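Local coordinates for glycoside hydrolase, family 11\:clostridium cellulosome enzyme, dockerin type i\:polysaccharide (Clostridium thermocellum, PDB 2C71), which probably removes acetyl groups from acetylated xylan in plant cell walls, as a metal-dependent family 4 carbohydrate esterase of the NodB-like polysaccharide deacetylase fold, at residues 123-127 with 141-146; 116-122 with 198-204; 57-61 with 183-187. One frame throughout, in Å; residues are numbered along the deposited sequence.

In the fold
Contact 2 and contact 1 follow one another along the chain: strand 119-120 meets the tail 198-204 in contact 2, and the loop directly after it packs on helix 135-145 in contact 1, with about 21 Å between the two centres. Contact 3 joins strand 60-63 to the start of helix 185-192, and it touches contact 2 where Val121 CG1 meets Leu185 CD1 at 4.1 Å; those two centres lie about 17 Å apart. Contacts 1 and 3 do not touch, their centres being about 19 Å apart. The magnesium ion, bound by Asp13 and His64, sits about 11 Å from Gly122 and about 14 Å from the side chains of Ala126 and Leu185.

Contact 1: residues 123-127 with 141-146; sequences GLTAN and AVINGV
Leu124 and Ala126 reach across from the loop 123-127 to helix 135-145, and the contact is van der Waals packing, with no hydrogen bond across. The first group of contacts is methyl against methyl. Ala126 CB lies 3.8 Å from Ala141 CB and 3.7 Å from Val142 CG2, meeting two successive residues of the helix at once. The CA atoms of Ala126 and Ala141 come within 5.1 Å, an approach that two such small side chains permit.

The second group is a methyl laid on backbone. With CG of Leu124 turned anti to its own N (chi1 173°), the branch runs out to the end of the helix, where CD2 meets Val142 O at 3.7 Å and lies against the backbone at Gly145, at the same distance from Gly145 C. Val142 O meanwhile accepts from Gly145 N, and weakly from Val146 N, as the helix closes.

Around this seam, Val142 and Val146 pack on Ile152 of strand 151-155. Val142 also packs on Ile171, and Val146, just after the helix, on Leu175, both of helix 164-177. The loop lies along the same strand: Leu124 is backbone-bonded to Ile151 and Leu153, and Ala126 touches Leu154.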
ATOM      1  N   GLY A 123      -3.628   4.936  -6.878  1.00  8.71           N
ATOM      2  CA  GLY A 123      -4.563   3.835  -7.015  1.00  8.28           C
ATOM      3  C   GLY A 123      -6.005   4.254  -6.801  1.00  7.40           C
ATOM      4  O   GLY A 123      -6.332   5.372  -6.402  1.00 10.09           O
ATOM      5  N   LEU A 124      -6.881   3.311  -7.066  1.00  6.97           N
ATOM      6  CA  LEU A 124      -8.328   3.408  -6.886  1.00  7.46           C
ATOM      7  C   LEU A 124      -8.638   3.465  -5.388  1.00  6.52           C
ATOM      8  O   LEU A 124      -8.286   2.554  -4.659  1.00  7.51           O
ATOM      9  CB  LEU A 124      -8.981   2.148  -7.491  1.00  7.87           C
ATOM     10  CG  LEU A 124     -10.499   1.960  -7.270  1.00  9.02           C
ATOM     11  CD1 LEU A 124     -11.277   2.992  -8.097  1.00 12.58           C
ATOM     12  CD2 LEU A 124     -10.892   0.522  -7.617  1.00 11.43           C
ATOM     13  N   THR A 125      -9.354   4.491  -4.944  1.00  7.83           N
ATOM     14  CA  THR A 125      -9.734   4.569  -3.548  1.00  7.02           C
ATOM     15  C   THR A 125     -11.168   4.102  -3.370  1.00  7.31           C
ATOM     16  O   THR A 125     -11.921   3.960  -4.333  1.00  9.77           O
ATOM     17  CB  THR A 125      -9.539   5.995  -3.028  1.00  9.47           C
ATOM     18  OG1 THR A 125     -10.398   6.867  -3.739  1.00 11.21           O
ATOM     19  CG2 THR A 125      -8.102   6.487  -3.154  1.00 11.14           C
ATOM     20  N   ALA A 126     -11.566   3.908  -2.106  1.00  6.62           N
ATOM     21  CA  ALA A 126     -12.821   3.249  -1.780  1.00  6.58           C
ATOM     22  C   ALA A 126     -13.504   3.850  -0.554  1.00  5.88           C
ATOM     23  O   ALA A 126     -14.295   3.193   0.112  1.00  6.40           O
ATOM     24  CB  ALA A 126     -12.630   1.758  -1.600  1.00  8.90           C
ATOM     25  N   ASN A 127     -13.166   5.106  -0.225  1.00  5.59           N
ATOM     26  CA  ASN A 127     -13.796   5.833   0.866  1.00  5.41           C
ATOM     27  C   ASN A 127     -13.640   5.103   2.205  1.00  5.26           C
ATOM     28  O   ASN A 127     -14.450   5.281   3.112  1.00  6.44           O
ATOM     29  CB  ASN A 127     -15.249   6.184   0.552  1.00  5.93           C
ATOM     30  CG  ASN A 127     -15.392   7.069  -0.654  1.00  5.68           C
ATOM     31  OD1 ASN A 127     -16.368   6.966  -1.392  1.00  8.16           O
ATOM     32  ND2 ASN A 127     -14.455   7.950  -0.870  1.00  7.24           N
ATOM     33  N   ALA A 141     -17.287  -0.314  -3.742  1.00  5.88           N
ATOM     34  CA  ALA A 141     -16.462   0.735  -4.332  1.00  6.26           C
ATOM     35  C   ALA A 141     -15.266   0.143  -5.070  1.00  6.44           C
ATOM     36  O   ALA A 141     -14.914   0.592  -6.160  1.00  8.45           O
ATOM     37  CB  ALA A 141     -15.997   1.708  -3.259  1.00  6.99           C
ATOM     38  N   VAL A 142     -14.646  -0.866  -4.467  1.00  6.12           N
ATOM     39  CA  VAL A 142     -13.515  -1.548  -5.085  1.00  6.89           C
ATOM     40  C   VAL A 142     -13.954  -2.363  -6.296  1.00  7.27           C
ATOM     41  O   VAL A 142     -13.397  -2.224  -7.385  1.00  8.85           O
ATOM     42  CB  VAL A 142     -12.801  -2.476  -4.085  1.00  6.06           C
ATOM     43  CG1 VAL A 142     -11.759  -3.324  -4.800  1.00  7.20           C
ATOM     44  CG2 VAL A 142     -12.161  -1.663  -2.970  1.00  6.80           C
ATOM     45  N   ILE A 143     -14.958  -3.212  -6.100  1.00  7.07           N
ATOM     46  CA  ILE A 143     -15.360  -4.194  -7.138  1.00  8.36           C
ATOM     47  C   ILE A 143     -15.847  -3.502  -8.397  1.00  8.42           C
ATOM     48  O   ILE A 143     -15.576  -3.979  -9.503  1.00 10.89           O
ATOM     49  CB  ILE A 143     -16.394  -5.130  -6.561  1.00  9.80           C
ATOM     50  CG1 ILE A 143     -15.773  -6.048  -5.499  1.00  9.31           C
ATOM     51  CG2 ILE A 143     -17.227  -5.831  -7.673  1.00 13.34           C
ATOM     52  CD1 ILE A 143     -16.798  -6.665  -4.601  1.00 12.45           C
ATOM     53  N   ASN A 144     -16.564  -2.404  -8.270  1.00  7.72           N
ATOM     54  CA  ASN A 144     -17.066  -1.697  -9.435  1.00  8.51           C
ATOM     55  C   ASN A 144     -16.046  -0.832 -10.130  1.00 10.07           C
ATOM     56  O   ASN A 144     -16.274  -0.467 -11.256  1.00 14.87           O
ATOM     57  CB  ASN A 144     -18.389  -0.979  -9.060  1.00 10.14           C
ATOM     58  CG  ASN A 144     -19.505  -1.964  -8.725  1.00  9.54           C
ATOM     59  OD1 ASN A 144     -20.054  -2.651  -9.652  1.00 12.82           O
ATOM     60  ND2 ASN A 144     -19.881  -2.054  -7.481  1.00 10.87           N
ATOM     61  N   GLY A 145     -14.916  -0.532  -9.505  1.00  8.98           N
ATOM     62  CA  GLY A 145     -13.875   0.301 -10.061  1.00  9.63           C
ATOM     63  C   GLY A 145     -12.716  -0.442 -10.670  1.00  9.16           C
ATOM     64  O   GLY A 145     -12.001   0.132 -11.467  1.00 12.38           O
ATOM     65  N   VAL A 146     -12.505  -1.686 -10.279  0.50  7.76           N
ATOM     66  CA  VAL A 146     -11.323  -2.369 -10.758  0.50  7.49           C
ATOM     67  C   VAL A 146     -11.427  -2.721 -12.243  0.50  8.08           C
ATOM     68  O   VAL A 146     -12.483  -2.988 -12.796  0.50  8.89           O
ATOM     69  CB  VAL A 146     -10.994  -3.649  -9.983  0.50  7.27           C
ATOM     70  CG1 VAL A 146     -10.514  -3.363  -8.557  0.50  6.80           C
ATOM     71  CG2 VAL A 146     -12.067  -4.630 -10.064  0.50  6.98           C
TER

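Contact 2: residues 116-122 with 198-204; sequences VDLVFVG and PSVKRMY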
ATOM      1  N   VAL A 116      12.728  11.739  -4.540  1.00  8.93           N
ATOM      2  CA  VAL A 116      12.380  10.378  -4.126  1.00  8.07           C
ATOM      3  C   VAL A 116      12.691   9.421  -5.295  1.00  8.08           C
ATOM      4  O   VAL A 116      12.044   9.452  -6.338  1.00  9.98           O
ATOM      5  CB  VAL A 116      10.916  10.270  -3.707  1.00  8.12           C
ATOM      6  CG1 VAL A 116      10.607   8.824  -3.215  1.00  8.93           C
ATOM      7  CG2 VAL A 116      10.512  11.282  -2.631  1.00  8.40           C
ATOM      8  N   ASP A 117      13.692   8.565  -5.076  1.00  8.79           N
ATOM      9  CA  ASP A 117      14.132   7.568  -6.055  1.00  9.20           C
ATOM     10  C   ASP A 117      13.421   6.228  -5.858  1.00  9.25           C
ATOM     11  O   ASP A 117      14.050   5.182  -5.692  1.00 10.76           O
ATOM     12  CB  ASP A 117      15.648   7.376  -5.982  1.00 11.70           C
ATOM     13  CG  ASP A 117      16.208   6.690  -7.212  1.00 12.75           C
ATOM     14  OD1 ASP A 117      15.696   6.945  -8.323  1.00 15.28           O
ATOM     15  OD2 ASP A 117      17.162   5.897  -7.069  1.00 17.85           O
ATOM     16  N   LEU A 118      12.099   6.297  -5.883  1.00  7.64           N
ATOM     17  CA  LEU A 118      11.187   5.163  -5.771  1.00  6.88           C
ATOM     18  C   LEU A 118      10.086   5.354  -6.781  1.00  7.09           C
ATOM     19  O   LEU A 118       9.837   6.486  -7.222  1.00  7.67           O
ATOM     20  CB  LEU A 118      10.533   5.114  -4.343  1.00  7.24           C
ATOM     21  CG  LEU A 118      11.506   4.908  -3.171  1.00  7.58           C
ATOM     22  CD1 LEU A 118      10.861   5.172  -1.832  1.00  8.32           C
ATOM     23  CD2 LEU A 118      12.141   3.486  -3.153  1.00  8.96           C
ATOM     24  N   VAL A 119       9.417   4.257  -7.176  1.00  6.99           N
ATOM     25  CA  VAL A 119       8.281   4.357  -8.100  1.00  6.83           C
ATOM     26  C   VAL A 119       7.053   4.843  -7.310  1.00  6.20           C
ATOM     27  O   VAL A 119       6.726   4.262  -6.272  1.00  6.43           O
ATOM     28  CB  VAL A 119       8.031   3.028  -8.788  1.00  7.30           C
ATOM     29  CG1 VAL A 119       6.737   3.080  -9.582  1.00  7.97           C
ATOM     30  CG2 VAL A 119       9.228   2.680  -9.715  1.00  8.84           C
ATOM     31  N   PHE A 120       6.408   5.901  -7.783  1.00  6.03           N
ATOM     32  CA  PHE A 120       5.262   6.496  -7.126  1.00  5.66           C
ATOM     33  C   PHE A 120       3.979   5.758  -7.511  1.00  5.96           C
ATOM     34  O   PHE A 120       3.696   5.559  -8.701  1.00  6.58           O
ATOM     35  CB  PHE A 120       5.068   7.952  -7.532  1.00  6.32           C
ATOM     36  CG  PHE A 120       6.006   8.940  -6.864  1.00  6.20           C
ATOM     37  CD1 PHE A 120       7.381   8.780  -6.866  1.00  6.91           C
ATOM     38  CD2 PHE A 120       5.489  10.094  -6.299  1.00  6.97           C
ATOM     39  CE1 PHE A 120       8.231   9.737  -6.315  1.00  8.13           C
ATOM     40  CE2 PHE A 120       6.317  11.058  -5.721  1.00  7.29           C
ATOM     41  CZ  PHE A 120       7.678  10.877  -5.725  1.00  7.19           C
ATOM     42  N   VAL A 121       3.208   5.355  -6.507  1.00  5.89           N
ATOM     43  CA  VAL A 121       1.932   4.688  -6.740  1.00  6.59           C
ATOM     44  C   VAL A 121       0.786   5.434  -6.065  1.00  6.46           C
ATOM     45  O   VAL A 121       0.928   5.930  -4.947  1.00  8.48           O
ATOM     46  CB  VAL A 121       1.954   3.233  -6.236  1.00  7.35           C
ATOM     47  CG1 VAL A 121       2.817   2.370  -7.146  1.00  8.01           C
ATOM     48  CG2 VAL A 121       2.456   3.176  -4.802  1.00  8.78           C
ATOM     49  N   GLY A 122      -0.351   5.508  -6.750  1.00  6.76           N
ATOM     50  CA  GLY A 122      -1.578   5.986  -6.143  1.00  7.23           C
ATOM     51  C   GLY A 122      -2.623   4.896  -6.009  1.00  7.72           C
ATOM     52  O   GLY A 122      -2.526   4.034  -5.136  1.00 10.00           O
ATOM     53  N   PRO A 198      12.421   3.908 -11.185  1.00  9.87           N
ATOM     54  CA  PRO A 198      12.161   5.118 -10.448  1.00 10.88           C
ATOM     55  C   PRO A 198      12.524   6.396 -11.186  1.00 11.35           C
ATOM     56  O   PRO A 198      12.255   7.461 -10.681  1.00 14.28           O
ATOM     57  CB  PRO A 198      12.943   4.850  -9.118  1.00 11.51           C
ATOM     58  CG  PRO A 198      14.056   4.037  -9.600  1.00 13.00           C
ATOM     59  CD  PRO A 198      13.480   3.112 -10.552  1.00 11.69           C
ATOM     60  N   SER A 199      13.128   6.270 -12.362  1.00 11.08           N
ATOM     61  CA  SER A 199      13.380   7.421 -13.222  1.00 12.04           C
ATOM     62  C   SER A 199      12.101   7.878 -13.915  1.00 12.27           C
ATOM     63  O   SER A 199      12.060   8.949 -14.521  1.00 13.87           O
ATOM     64  CB  SER A 199      14.452   7.088 -14.262  1.00 14.05           C
ATOM     65  OG  SER A 199      13.898   6.379 -15.356  1.00 16.84           O
ATOM     66  N   VAL A 200      11.056   7.064 -13.817  1.00 11.99           N
ATOM     67  CA  VAL A 200       9.720   7.481 -14.231  1.00 12.66           C
ATOM     68  C   VAL A 200       9.093   8.427 -13.212  1.00 11.96           C
ATOM     69  O   VAL A 200       8.772   8.026 -12.093  1.00 14.05           O
ATOM     70  CB  VAL A 200       8.789   6.271 -14.437  1.00 12.99           C
ATOM     71  CG1 VAL A 200       7.378   6.738 -14.759  1.00 15.61           C
ATOM     72  CG2 VAL A 200       9.325   5.373 -15.540  1.00 12.68           C
ATOM     73  N   LYS A 201       8.919   9.685 -13.606  1.00 12.47           N
ATOM     74  CA  LYS A 201       8.402  10.708 -12.705  1.00 11.54           C
ATOM     75  C   LYS A 201       6.898  10.894 -12.884  1.00 11.60           C
ATOM     76  O   LYS A 201       6.422  12.006 -13.112  1.00 14.27           O
ATOM     77  CB  LYS A 201       9.128  12.036 -12.927  1.00 11.91           C
ATOM     78  CG  LYS A 201      10.472  12.133 -12.222  1.00 12.52           C
ATOM     79  CD  LYS A 201      10.575  11.124 -11.090  1.00 12.81           C
ATOM     80  CE  LYS A 201      12.020  10.917 -10.664  1.00 12.02           C
ATOM     81  NZ  LYS A 201      12.118  10.219  -9.353  1.00 11.64           N
ATOM     82  N   ARG A 202       6.158   9.796 -12.777  1.00 13.64           N
ATOM     83  CA  ARG A 202       4.727   9.826 -12.902  1.00 12.44           C
ATOM     84  C   ARG A 202       4.140   8.887 -11.851  1.00 10.33           C
ATOM     85  O   ARG A 202       4.762   7.916 -11.438  1.00 12.41           O
ATOM     86  CB  ARG A 202       4.343   9.377 -14.277  1.00 15.11           C
ATOM     87  CG  ARG A 202       4.953  10.298 -15.350  1.00 18.49           C
ATOM     88  CD  ARG A 202       4.785   9.810 -16.708  1.00 20.41           C
ATOM     89  NE  ARG A 202       3.385   9.851 -17.031  1.00 23.52           N
ATOM     90  CZ  ARG A 202       2.866   9.275 -18.106  1.00 25.74           C
ATOM     91  NH1 ARG A 202       3.647   8.605 -18.945  1.00 24.92           N
ATOM     92  NH2 ARG A 202       1.557   9.350 -18.334  1.00 28.80           N
ATOM     93  N   MET A 203       2.947   9.223 -11.394  1.00  9.58           N
ATOM     94  CA  MET A 203       2.251   8.384 -10.401  1.00  9.07           C
ATOM     95  C   MET A 203       1.425   7.307 -11.097  1.00  8.79           C
ATOM     96  O   MET A 203       0.599   7.590 -11.960  1.00 10.93           O
ATOM     97  CB  MET A 203       1.384   9.178  -9.401  1.00 11.22           C
ATOM     98  CG  MET A 203       0.908   8.320  -8.166  1.00 11.59           C
ATOM     99  SD  MET A 203       0.727   9.251  -6.680  1.00 19.53           S
ATOM    100  CE  MET A 203      -0.372  10.552  -7.192  1.00 13.66           C
ATOM    101  N   TYR A 204       1.666   6.059 -10.711  1.00  7.07           N
ATOM    102  CA  TYR A 204       0.923   4.917 -11.273  1.00  7.45           C
ATOM    103  C   TYR A 204      -0.316   4.679 -10.460  1.00  7.10           C
ATOM    104  O   TYR A 204      -0.259   4.376  -9.256  1.00  7.47           O
ATOM    105  CB  TYR A 204       1.746   3.657 -11.213  1.00  8.11           C
ATOM    106  CG  TYR A 204       2.923   3.617 -12.141  1.00  7.30           C
ATOM    107  CD1 TYR A 204       4.118   4.261 -11.845  1.00  8.78           C
ATOM    108  CD2 TYR A 204       2.855   2.883 -13.343  1.00  8.78           C
ATOM    109  CE1 TYR A 204       5.210   4.195 -12.677  1.00  9.28           C
ATOM    110  CE2 TYR A 204       3.955   2.791 -14.163  1.00  8.91           C
ATOM    111  CZ  TYR A 204       5.123   3.476 -13.839  1.00  9.17           C
ATOM    112  OH  TYR A 204       6.234   3.399 -14.680  1.00 11.11           O
TER
HETATM  113  O   HOH W   1      14.787   9.438  -9.045  1.00 17.14           O
HETATM  114  O   HOH W   2       9.771   8.411  -9.290  1.00 11.95           O
HETATM  115  O   HOH W   3       6.970   6.678 -10.492  1.00 12.52           O
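Tyr204 lies against Val119 and Phe120. Its CB sits 3.7 Å from Phe120 O, and with CG placed beside the backbone N (chi1 -70°) the ring turns its edge to that same oxygen, which lies near the ring plane, 3.4 Å from CD1. One atom farther out, CE1 meets Val119 CG1 obliquely at 3.6 Å. Toward its tip the ring also stands edge-to-face with Phe189 of helix 185-192.

The backbones join in a single bridge between Val121 and Tyr204: Tyr204 N gives a straight bond to Phe120 O at 2.9 Å, and Gly122 N donates to Tyr204 O at 2.8 Å from above the carbonyl plane. Met203 CG packs against Gly122 N. Water 3 takes the N-H of Phe120 and donates to Val200 O and Arg202 O, where the two segments stand too far apart to pair directly.

At the other end Pro198 packs against Asp117, its CB 3.5 Å from OD1. Lys201 NZ donates back to Pro198 O of its own segment at 3.1 Å, nearly along the C=O axis, and to Phe113 O.

The tail thus joins the end of strand 119-120, which pairs with 100-101, through one bridge. Its chemistry is mixed: direct backbone bonds at one end, water and a lysine at the other. Lys201 NZ and Asp117 OD1, 5.0 Å apart, are joined through water 1, not by a direct salt bridge, so the attraction between their charges is probably modest.

Contact 3: residues 57-61 with 183-187; sequences SGHEI and VTLTE
The carboxylate of Glu60 is the flat group that carries this contact, and it bonds from strand 60-63 to the first turn of helix 185-192, within the NodB-like deacetylase fold. OE1 takes Thr186 N through its syn lone pair at 2.8 Å, with an N-H...O angle of 165°. OE2 takes Thr186 OG1, also at 2.8 Å, on the syn side but 34° out of the carboxylate plane. One residue therefore grips both oxygens, which should fix the rotation of the group, and the helix N-terminus would probably favour its negative charge. Over one face of the His59 ring lies Ser57 O, and ND1 is bonded to Ala34 N.

Glu60 gets there by a stretched chain, CG anti to the backbone N (chi1 179°), crossing Thr186 at about a right angle; its CB passes 3.9 Å from Thr184 CB. Thr186 OG1 is also bonded to Lys99 NZ.

Thr184 and Glu187 form a capping box: Glu187 N donates to Thr184 OG1, and Thr184 N to Glu187 OE1. Gly58, which ends helix 45-56 in a Schellman motif, sets its O 3.5 Å from Thr184 CG2. Water 4 joins that oxygen to Glu187 OE2, donating at 2.7 Å to Gly58 O.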
ATOM      1  N   SER A  57       5.005 -13.899   4.716  1.00  7.39           N
ATOM      2  CA  SER A  57       3.745 -14.317   4.134  1.00  8.36           C
ATOM      3  C   SER A  57       3.616 -13.960   2.662  1.00  9.12           C
ATOM      4  O   SER A  57       2.546 -14.094   2.076  1.00 13.10           O
ATOM      5  CB  SER A  57       2.576 -13.758   4.940  1.00  9.80           C
ATOM      6  OG  SER A  57       2.668 -14.044   6.291  1.00 11.99           O
ATOM      7  N   GLY A  58       4.711 -13.460   2.057  1.00  8.30           N
ATOM      8  CA  GLY A  58       4.740 -13.139   0.640  1.00  8.66           C
ATOM      9  C   GLY A  58       4.277 -11.744   0.268  1.00  7.41           C
ATOM     10  O   GLY A  58       4.131 -11.430  -0.914  1.00  8.72           O
ATOM     11  N   HIS A  59       3.995 -10.907   1.260  1.00  5.02           N
ATOM     12  CA  HIS A  59       3.583  -9.542   0.996  1.00  5.21           C
ATOM     13  C   HIS A  59       4.794  -8.685   0.728  1.00  5.45           C
ATOM     14  O   HIS A  59       5.938  -9.050   1.066  1.00  8.45           O
ATOM     15  CB  HIS A  59       2.781  -8.991   2.178  1.00  5.42           C
ATOM     16  CG  HIS A  59       1.635  -9.860   2.566  1.00  5.17           C
ATOM     17  ND1 HIS A  59       0.650 -10.168   1.673  1.00  6.68           N
ATOM     18  CD2 HIS A  59       1.353 -10.446   3.740  1.00  6.79           C
ATOM     19  CE1 HIS A  59      -0.194 -10.954   2.314  1.00  6.52           C
ATOM     20  NE2 HIS A  59       0.200 -11.145   3.556  1.00  7.50           N
ATOM     21  N   GLU A  60       4.570  -7.522   0.163  1.00  5.26           N
ATOM     22  CA  GLU A  60       5.591  -6.510  -0.117  1.00  5.62           C
ATOM     23  C   GLU A  60       5.387  -5.320   0.816  1.00  4.81           C
ATOM     24  O   GLU A  60       4.244  -5.009   1.193  1.00  5.73           O
ATOM     25  CB  GLU A  60       5.518  -6.122  -1.574  1.00  6.32           C
ATOM     26  CG  GLU A  60       6.509  -5.068  -2.001  1.00  7.90           C
ATOM     27  CD  GLU A  60       6.611  -4.854  -3.483  1.00  9.44           C
ATOM     28  OE1 GLU A  60       5.745  -5.347  -4.226  1.00 10.39           O
ATOM     29  OE2 GLU A  60       7.571  -4.172  -3.902  1.00 12.02           O
ATOM     30  N   ILE A  61       6.472  -4.620   1.135  1.00  4.81           N
ATOM     31  CA  ILE A  61       6.411  -3.402   1.938  1.00  4.72           C
ATOM     32  C   ILE A  61       6.936  -2.242   1.081  1.00  4.79           C
ATOM     33  O   ILE A  61       8.035  -2.318   0.500  1.00  5.87           O
ATOM     34  CB  ILE A  61       7.263  -3.547   3.235  1.00  5.26           C
ATOM     35  CG1 ILE A  61       6.741  -4.723   4.079  1.00  6.78           C
ATOM     36  CG2 ILE A  61       7.243  -2.235   4.002  1.00  6.81           C
ATOM     37  CD1 ILE A  61       7.601  -4.994   5.305  1.00  9.14           C
ATOM     38  N   VAL A 183      -1.817  -9.757  -6.799  1.00  6.40           N
ATOM     39  CA  VAL A 183      -0.374  -9.734  -6.846  1.00  6.49           C
ATOM     40  C   VAL A 183       0.172  -8.570  -6.030  1.00  6.08           C
ATOM     41  O   VAL A 183      -0.540  -7.578  -5.765  1.00  5.84           O
ATOM     42  CB  VAL A 183       0.103  -9.646  -8.316  1.00  8.04           C
ATOM     43  CG1 VAL A 183      -0.259 -10.990  -9.059  1.00  9.44           C
ATOM     44  CG2 VAL A 183      -0.440  -8.445  -9.040  1.00  9.10           C
ATOM     45  N   THR A 184       1.445  -8.679  -5.645  1.00  6.09           N
ATOM     46  CA  THR A 184       2.159  -7.540  -5.045  1.00  5.78           C
ATOM     47  C   THR A 184       2.432  -6.495  -6.124  1.00  5.66           C
ATOM     48  O   THR A 184       2.316  -6.781  -7.313  1.00  6.37           O
ATOM     49  CB  THR A 184       3.476  -7.959  -4.397  1.00  6.32           C
ATOM     50  OG1 THR A 184       4.360  -8.367  -5.425  1.00  7.51           O
ATOM     51  CG2 THR A 184       3.307  -9.040  -3.318  1.00  7.13           C
ATOM     52  N   LEU A 185       2.862  -5.286  -5.729  1.00  6.03           N
ATOM     53  CA  LEU A 185       3.234  -4.277  -6.730  1.00  6.07           C
ATOM     54  C   LEU A 185       4.377  -4.761  -7.597  1.00  6.61           C
ATOM     55  O   LEU A 185       4.341  -4.593  -8.822  1.00  6.84           O
ATOM     56  CB  LEU A 185       3.576  -2.935  -6.069  1.00  6.59           C
ATOM     57  CG  LEU A 185       2.382  -2.190  -5.468  1.00  6.97           C
ATOM     58  CD1 LEU A 185       2.871  -0.913  -4.740  1.00  7.81           C
ATOM     59  CD2 LEU A 185       1.383  -1.810  -6.519  1.00  8.22           C
ATOM     60  N   THR A 186       5.400  -5.343  -7.002  1.00  6.91           N
ATOM     61  CA  THR A 186       6.533  -5.819  -7.793  1.00  7.46           C
ATOM     62  C   THR A 186       6.051  -6.856  -8.790  1.00  7.59           C
ATOM     63  O   THR A 186       6.473  -6.848  -9.963  1.00  7.88           O
ATOM     64  CB  THR A 186       7.687  -6.357  -6.898  1.00  8.48           C
ATOM     65  OG1 THR A 186       8.372  -5.241  -6.306  1.00 10.85           O
ATOM     66  CG2 THR A 186       8.696  -7.202  -7.644  1.00 10.72           C
ATOM     67  N   GLU A 187       5.208  -7.780  -8.348  1.00  7.77           N
ATOM     68  CA  GLU A 187       4.701  -8.806  -9.227  1.00  8.64           C
ATOM     69  C   GLU A 187       3.855  -8.219 -10.350  1.00  8.01           C
ATOM     70  O   GLU A 187       3.915  -8.670 -11.503  1.00  9.23           O
ATOM     71  CB  GLU A 187       3.904  -9.815  -8.434  1.00  9.11           C
ATOM     72  CG  GLU A 187       4.702 -10.748  -7.558  1.00 11.04           C
ATOM     73  CD  GLU A 187       3.897 -11.491  -6.472  1.00 12.93           C
ATOM     74  OE1 GLU A 187       2.635 -11.285  -6.299  1.00 10.95           O
ATOM     75  OE2 GLU A 187       4.562 -12.308  -5.711  1.00 15.53           O
TER
HETATM   76  O   HOH W   4       5.801 -11.601  -3.022  0.50 13.28           O